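Local coordinates for protein calmodulin, putative (Entamoeba histolytica, PDB 4OCI) that binds calcium through an EF-hand, probably as a calmodulin-like signalling protein, and is involved in initiating phagocytosis of human erythrocytes, at residues F66-L69 against K70-F74; L99-I102 against L103-G107. One frame throughout, in Å; residues are numbered along the deposited sequence.

Interaction 1. Residues F66-L69 against K70-F74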
ATOM      1  N   PHE A  66      -5.302   3.768 -13.710  1.00 27.07           N
ATOM      2  CA  PHE A  66      -4.270   4.628 -14.201  1.00 28.03           C
ATOM      3  C   PHE A  66      -4.874   5.991 -14.623  1.00 29.01           C
ATOM      4  O   PHE A  66      -4.302   7.041 -14.274  1.00 28.72           O
ATOM      5  CB  PHE A  66      -3.427   3.945 -15.314  1.00 27.28           C
ATOM      6  CG  PHE A  66      -2.403   4.832 -15.894  1.00 30.89           C
ATOM      7  CD1 PHE A  66      -1.366   5.313 -15.086  1.00 31.50           C
ATOM      8  CD2 PHE A  66      -2.489   5.249 -17.238  1.00 30.73           C
ATOM      9  CE1 PHE A  66      -0.453   6.183 -15.607  1.00 33.70           C
ATOM     10  CE2 PHE A  66      -1.554   6.107 -17.779  1.00 32.80           C
ATOM     11  CZ  PHE A  66      -0.558   6.600 -16.985  1.00 35.17           C
ATOM     12  N   SER A  67      -6.014   5.990 -15.320  1.00 30.44           N
ATOM     13  CA  SER A  67      -6.716   7.238 -15.640  1.00 34.70           C
ATOM     14  C   SER A  67      -7.039   8.020 -14.406  1.00 34.69           C
ATOM     15  O   SER A  67      -6.917   9.236 -14.412  1.00 36.86           O
ATOM     16  CB  SER A  67      -8.032   7.019 -16.393  1.00 35.27           C
ATOM     17  OG  SER A  67      -7.708   6.522 -17.677  1.00 41.73           O
ATOM     18  N   GLN A  68      -7.442   7.336 -13.353  1.00 34.34           N
ATOM     19  CA  GLN A  68      -7.841   8.017 -12.142  1.00 36.33           C
ATOM     20  C   GLN A  68      -6.661   8.527 -11.338  1.00 36.03           C
ATOM     21  O   GLN A  68      -6.676   9.684 -10.918  1.00 35.92           O
ATOM     22  CB  GLN A  68      -8.791   7.179 -11.339  1.00 37.38           C
ATOM     23  CG  GLN A  68      -8.862   7.485  -9.864  1.00 44.91           C
ATOM     24  CD  GLN A  68      -9.507   6.332  -9.089  1.00 53.97           C
ATOM     25  OE1 GLN A  68      -8.890   5.735  -8.171  1.00 56.49           O
ATOM     26  NE2 GLN A  68     -10.761   5.989  -9.476  1.00 55.17           N
ATOM     27  N   LEU A  69      -5.618   7.704 -11.160  1.00 34.95           N
ATOM     28  CA  LEU A  69      -4.349   8.194 -10.653  1.00 34.66           C
ATOM     29  C   LEU A  69      -3.868   9.434 -11.381  1.00 35.00           C
ATOM     30  O   LEU A  69      -3.374  10.367 -10.748  1.00 36.15           O
ATOM     31  CB  LEU A  69      -3.260   7.094 -10.622  1.00 33.64           C
ATOM     32  CG  LEU A  69      -3.657   5.932  -9.714  1.00 34.77           C
ATOM     33  CD1 LEU A  69      -2.579   4.821  -9.602  1.00 37.19           C
ATOM     34  CD2 LEU A  69      -4.146   6.402  -8.333  1.00 39.89           C
ATOM     35  N   LYS A  70      -4.002   9.463 -12.699  1.00 36.57           N
ATOM     36  CA  LYS A  70      -3.480  10.570 -13.511  1.00 37.73           C
ATOM     37  C   LYS A  70      -4.138  11.899 -13.188  1.00 41.50           C
ATOM     38  O   LYS A  70      -3.446  12.945 -13.187  1.00 41.90           O
ATOM     39  CB  LYS A  70      -3.539  10.297 -15.000  0.50 37.45           C
ATOM     40  CG  LYS A  70      -2.302   9.713 -15.526  0.50 34.39           C
ATOM     41  CD  LYS A  70      -2.359   9.661 -17.027  0.50 36.52           C
ATOM     42  CE  LYS A  70      -3.766   9.348 -17.534  0.50 35.85           C
ATOM     43  NZ  LYS A  70      -3.774   9.078 -19.010  0.50 38.69           N
ATOM     44  N   THR A  71      -5.434  11.860 -12.869  1.00 43.42           N
ATOM     45  CA  THR A  71      -6.177  13.040 -12.449  1.00 47.15           C
ATOM     46  C   THR A  71      -5.798  13.405 -11.043  1.00 48.11           C
ATOM     47  O   THR A  71      -5.476  14.561 -10.769  1.00 49.81           O
ATOM     48  CB  THR A  71      -7.751  12.864 -12.582  1.00 47.28           C
ATOM     49  OG1 THR A  71      -8.272  12.024 -11.535  1.00 50.56           O
ATOM     50  CG2 THR A  71      -8.112  12.264 -13.950  1.00 47.06           C
ATOM     51  N   LYS A  72      -5.812  12.413 -10.154  1.00 48.72           N
ATOM     52  CA  LYS A  72      -5.478  12.623  -8.727  1.00 49.24           C
ATOM     53  C   LYS A  72      -4.010  13.035  -8.412  1.00 48.64           C
ATOM     54  O   LYS A  72      -3.606  13.057  -7.236  1.00 49.87           O
ATOM     55  CB  LYS A  72      -5.885  11.401  -7.879  1.00 48.31           C
ATOM     56  CG  LYS A  72      -7.388  11.248  -7.709  1.00 52.47           C
ATOM     57  CD  LYS A  72      -7.746  10.381  -6.498  1.00 56.93           C
ATOM     58  CE  LYS A  72      -7.390   8.900  -6.707  1.00 59.16           C
ATOM     59  NZ  LYS A  72      -8.453   7.985  -6.113  1.00 57.87           N
ATOM     60  N   SER A  73      -3.189  13.332  -9.416  1.00 47.37           N
ATOM     61  CA  SER A  73      -1.774  13.600  -9.098  1.00 45.32           C
ATOM     62  C   SER A  73      -1.160  14.416 -10.212  1.00 44.01           C
ATOM     63  O   SER A  73      -1.872  14.877 -11.121  1.00 45.02           O
ATOM     64  CB  SER A  73      -1.025  12.298  -8.963  1.00 44.43           C
ATOM     65  OG  SER A  73      -1.018  11.691 -10.237  1.00 47.14           O
ATOM     66  N   PHE A  74       0.152  14.570 -10.170  1.00 41.71           N
ATOM     67  CA  PHE A  74       0.837  15.252 -11.249  1.00 41.45           C
ATOM     68  C   PHE A  74       1.989  14.389 -11.665  1.00 40.75           C
ATOM     69  O   PHE A  74       2.230  13.357 -11.033  1.00 39.17           O
ATOM     70  CB  PHE A  74       1.350  16.639 -10.817  1.00 41.54           C
ATOM     71  CG  PHE A  74       2.056  16.657  -9.470  1.00 40.99           C
ATOM     72  CD1 PHE A  74       3.426  16.490  -9.395  1.00 39.55           C
ATOM     73  CD2 PHE A  74       1.342  16.910  -8.287  1.00 38.22           C
ATOM     74  CE1 PHE A  74       4.087  16.541  -8.135  1.00 40.35           C
ATOM     75  CE2 PHE A  74       1.990  16.937  -7.034  1.00 37.69           C
ATOM     76  CZ  PHE A  74       3.348  16.763  -6.967  1.00 38.61           C
TER

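Interaction 2. Residues L99-I102 against L103-G107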
ATOM      1  N   LEU A  99       4.936  28.106  -4.756  1.00 23.17           N
ATOM      2  CA  LEU A  99       4.865  26.636  -4.619  1.00 23.21           C
ATOM      3  C   LEU A  99       3.492  26.152  -4.128  1.00 21.87           C
ATOM      4  O   LEU A  99       2.974  25.217  -4.668  1.00 23.56           O
ATOM      5  CB  LEU A  99       5.915  26.155  -3.637  1.00 20.65           C
ATOM      6  CG  LEU A  99       5.990  24.607  -3.619  1.00 24.87           C
ATOM      7  CD1 LEU A  99       6.114  23.940  -5.036  1.00 26.07           C
ATOM      8  CD2 LEU A  99       7.048  24.097  -2.671  1.00 23.33           C
ATOM      9  N   ARG A 100       2.971  26.729  -3.054  1.00 22.21           N
ATOM     10  CA  ARG A 100       1.594  26.451  -2.592  1.00 24.21           C
ATOM     11  C   ARG A 100       0.613  26.591  -3.708  1.00 24.72           C
ATOM     12  O   ARG A 100      -0.222  25.704  -3.889  1.00 27.83           O
ATOM     13  CB  ARG A 100       1.195  27.333  -1.390  1.00 23.00           C
ATOM     14  CG  ARG A 100      -0.228  27.122  -0.828  1.00 25.51           C
ATOM     15  CD  ARG A 100      -0.543  28.100   0.327  1.00 27.34           C
ATOM     16  NE  ARG A 100       0.141  27.740   1.597  1.00 29.24           N
ATOM     17  CZ  ARG A 100      -0.275  26.801   2.443  1.00 30.32           C
ATOM     18  NH1 ARG A 100      -1.353  26.028   2.177  1.00 32.00           N
ATOM     19  NH2 ARG A 100       0.412  26.581   3.559  1.00 34.19           N
ATOM     20  N   ARG A 101       0.659  27.667  -4.482  1.00 25.41           N
ATOM     21  CA  ARG A 101      -0.241  27.799  -5.638  1.00 26.80           C
ATOM     22  C   ARG A 101      -0.139  26.610  -6.608  1.00 27.20           C
ATOM     23  O   ARG A 101      -1.174  26.033  -7.036  1.00 28.87           O
ATOM     24  CB  ARG A 101      -0.078  29.152  -6.405  1.00 27.53           C
ATOM     25  CG  ARG A 101      -1.127  29.341  -7.508  1.00 30.19           C
ATOM     26  CD  ARG A 101      -0.864  30.619  -8.319  1.00 30.94           C
ATOM     27  NE  ARG A 101       0.581  30.654  -8.611  1.00 33.33           N
ATOM     28  CZ  ARG A 101       1.212  29.969  -9.595  1.00 35.77           C
ATOM     29  NH1 ARG A 101       0.524  29.198 -10.442  1.00 33.50           N
ATOM     30  NH2 ARG A 101       2.557  30.036  -9.733  1.00 34.31           N
ATOM     31  N   ILE A 102       1.089  26.275  -6.965  1.00 24.97           N
ATOM     32  CA  ILE A 102       1.363  25.267  -7.970  1.00 27.21           C
ATOM     33  C   ILE A 102       0.821  23.930  -7.525  1.00 26.25           C
ATOM     34  O   ILE A 102       0.208  23.218  -8.304  1.00 28.26           O
ATOM     35  CB  ILE A 102       2.885  25.039  -8.147  1.00 27.58           C
ATOM     36  CG1 ILE A 102       3.643  26.299  -8.578  1.00 30.91           C
ATOM     37  CG2 ILE A 102       3.186  23.774  -9.068  1.00 24.29           C
ATOM     38  CD1 ILE A 102       3.260  26.802  -9.800  1.00 37.15           C
ATOM     39  N   LEU A 103       1.113  23.566  -6.288  1.00 26.23           N
ATOM     40  CA  LEU A 103       0.697  22.295  -5.694  1.00 28.38           C
ATOM     41  C   LEU A 103      -0.830  22.278  -5.530  1.00 31.43           C
ATOM     42  O   LEU A 103      -1.443  21.211  -5.622  1.00 34.03           O
ATOM     43  CB  LEU A 103       1.380  22.048  -4.320  1.00 25.84           C
ATOM     44  CG  LEU A 103       2.902  21.823  -4.274  1.00 26.66           C
ATOM     45  CD1 LEU A 103       3.417  21.930  -2.838  1.00 23.19           C
ATOM     46  CD2 LEU A 103       3.258  20.446  -4.836  1.00 27.74           C
ATOM     47  N   SER A 104      -1.450  23.433  -5.287  1.00 33.05           N
ATOM     48  CA  SER A 104      -2.904  23.497  -5.303  1.00 36.03           C
ATOM     49  C   SER A 104      -3.422  23.246  -6.680  1.00 37.70           C
ATOM     50  O   SER A 104      -4.419  22.580  -6.865  1.00 41.45           O
ATOM     51  CB  SER A 104      -3.402  24.825  -4.757  1.00 35.52           C
ATOM     52  OG  SER A 104      -3.027  24.881  -3.414  1.00 34.00           O
ATOM     53  N   THR A 105      -2.714  23.740  -7.660  1.00 39.14           N
ATOM     54  CA  THR A 105      -3.171  23.749  -9.016  1.00 40.61           C
ATOM     55  C   THR A 105      -3.079  22.429  -9.735  1.00 42.05           C
ATOM     56  O   THR A 105      -4.059  22.041 -10.365  1.00 42.98           O
ATOM     57  CB  THR A 105      -2.405  24.832  -9.773  1.00 41.36           C
ATOM     58  OG1 THR A 105      -2.913  26.086  -9.328  1.00 40.93           O
ATOM     59  CG2 THR A 105      -2.565  24.738 -11.275  1.00 43.82           C
ATOM     60  N   ILE A 106      -1.953  21.731  -9.637  1.00 42.56           N
ATOM     61  CA  ILE A 106      -1.604  20.658 -10.591  1.00 45.62           C
ATOM     62  C   ILE A 106      -1.894  19.202 -10.178  1.00 48.46           C
ATOM     63  O   ILE A 106      -1.818  18.259 -11.014  1.00 49.37           O
ATOM     64  CB  ILE A 106      -0.152  20.750 -11.085  1.00 44.71           C
ATOM     65  CG1 ILE A 106       0.801  20.415  -9.953  1.00 43.88           C
ATOM     66  CG2 ILE A 106       0.127  22.122 -11.732  1.00 46.33           C
ATOM     67  CD1 ILE A 106       2.140  20.583 -10.359  1.00 43.11           C
ATOM     68  N   GLY A 107      -2.190  18.970  -8.917  1.00 50.83           N
ATOM     69  CA  GLY A 107      -2.713  17.662  -8.601  1.00 56.17           C
ATOM     70  C   GLY A 107      -3.675  17.855  -7.471  1.00 59.41           C
ATOM     71  O   GLY A 107      -3.525  18.804  -6.683  1.00 60.65           O
TER

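Interaction 1. Residues F66-L69 against K70-F74
The carbonyls of Phe66 and Gln68 accept the amides of Lys70 and Lys72, carrying helical i to i+4 bonding to the C-terminal end of helix 59-71 in this EF-hand protein; Lys72 is the first residue to leave helical angles. Lys72 N meets Gln68 O at 3.0 Å with a nearly straight N-H...O angle of 174°. The same oxygen is gripped a second time by the hydroxyl of Thr71, OG1 lying 2.9 Å from Gln68 O in the carbonyl plane and on a lone pair.

On one flank the aliphatic part of Lys70 runs obliquely over a face of the Phe66 ring. Its CG stands 3.8 Å above the ring plane, offset toward the rim, as a CH-pi contact, while CD reaches CZ. Phe66 CG is trans to the backbone N (chi1 177°), on the carbonyl side, which brings the far ring atoms CZ and CE2 to the Lys70 chain. The ring is buried against Val32 and Leu35.

Gln68 and Lys72 lie side by side and point the same way, Gln68 extended and Lys72 bent near its end, and Lys72 NZ makes a weak hydrogen bond to Gln68 OE1. Leu69, buried, packs on Phe28, Val32 and Thr47. Where the backbone has already left the helix, a side chain takes over: Ser73 OG donates to Leu69 O at 2.8 Å, tilted 34° from the carbonyl plane.

Interaction 2. Residues L99-I102 against L103-G107
Leu99 and Leu103, one turn apart on helix 96-106 of a calmodulin-like EF-hand pair, meet at an angle, Leu99 CG lying 3.8 Å from Leu103 CD1. Each leucine offers the same two atoms, CG and CD1, and Leu99 CD1 also approaches CG of Leu103. Leu99 carries CG opposite its backbone N and beside the carbonyl carbon (chi1 -172°), which directs its branches toward the following turn, where Leu103 stands. Both are buried on Phe135 of helix 132-145, and Leu103 also touches Ile115.

Ile102 and Ile106 behave otherwise, running side by side in the same direction. Contact is made by the branch methyl of the first and the chain end of the second, Ile102 CG2 to Ile106 CD1 at 3.6 Å. Helix 76-86 packs against this pair, with Ala82 on Ile102 and Ile79 on Ile106.

Polar side chains lie elsewhere round the helix. Arg101 and Thr105 also point the same way. Arg101 and Arg100 form salt bridges to Glu98 and Glu126 respectively, while hydrogen bonds from Arg100 to Thr116 OG1 and Gln112 O, and from Ser104 OG to the Gln112 side chain, join this helix to helix 112-122. Backbone bonds join Leu103 N to Leu99 O and Ile106 N to Ile102 O. Arg101 O receives two donors from one residue: Thr105 N at 2.8 Å, and Thr105 OG1 at 2.9 Å from 40° above the carbonyl plane.

Interactions 1 and 2 follow each other along the chain, their centres about 15 Å apart, and each spans the C-terminal end of a helix. Phe74, which plays no part within interaction 1, joins them: its CB lies 3.6 Å from Ile106 O, its CD2 4.1 Å from Gly107 CA, and its CZ 4.3 Å from Leu103 CD2. Phe74 thereby packs on the end of helix 96-106, while its backbone bonds to Val38. Neither interaction belongs to the calcium site of Asp16, Asp18, Asp20 and Tyr22. The sodium ion held by Glu60, Thr63 and Ser64 lies about 7 Å from the nearest atom of the Ser67 side chain in interaction 1.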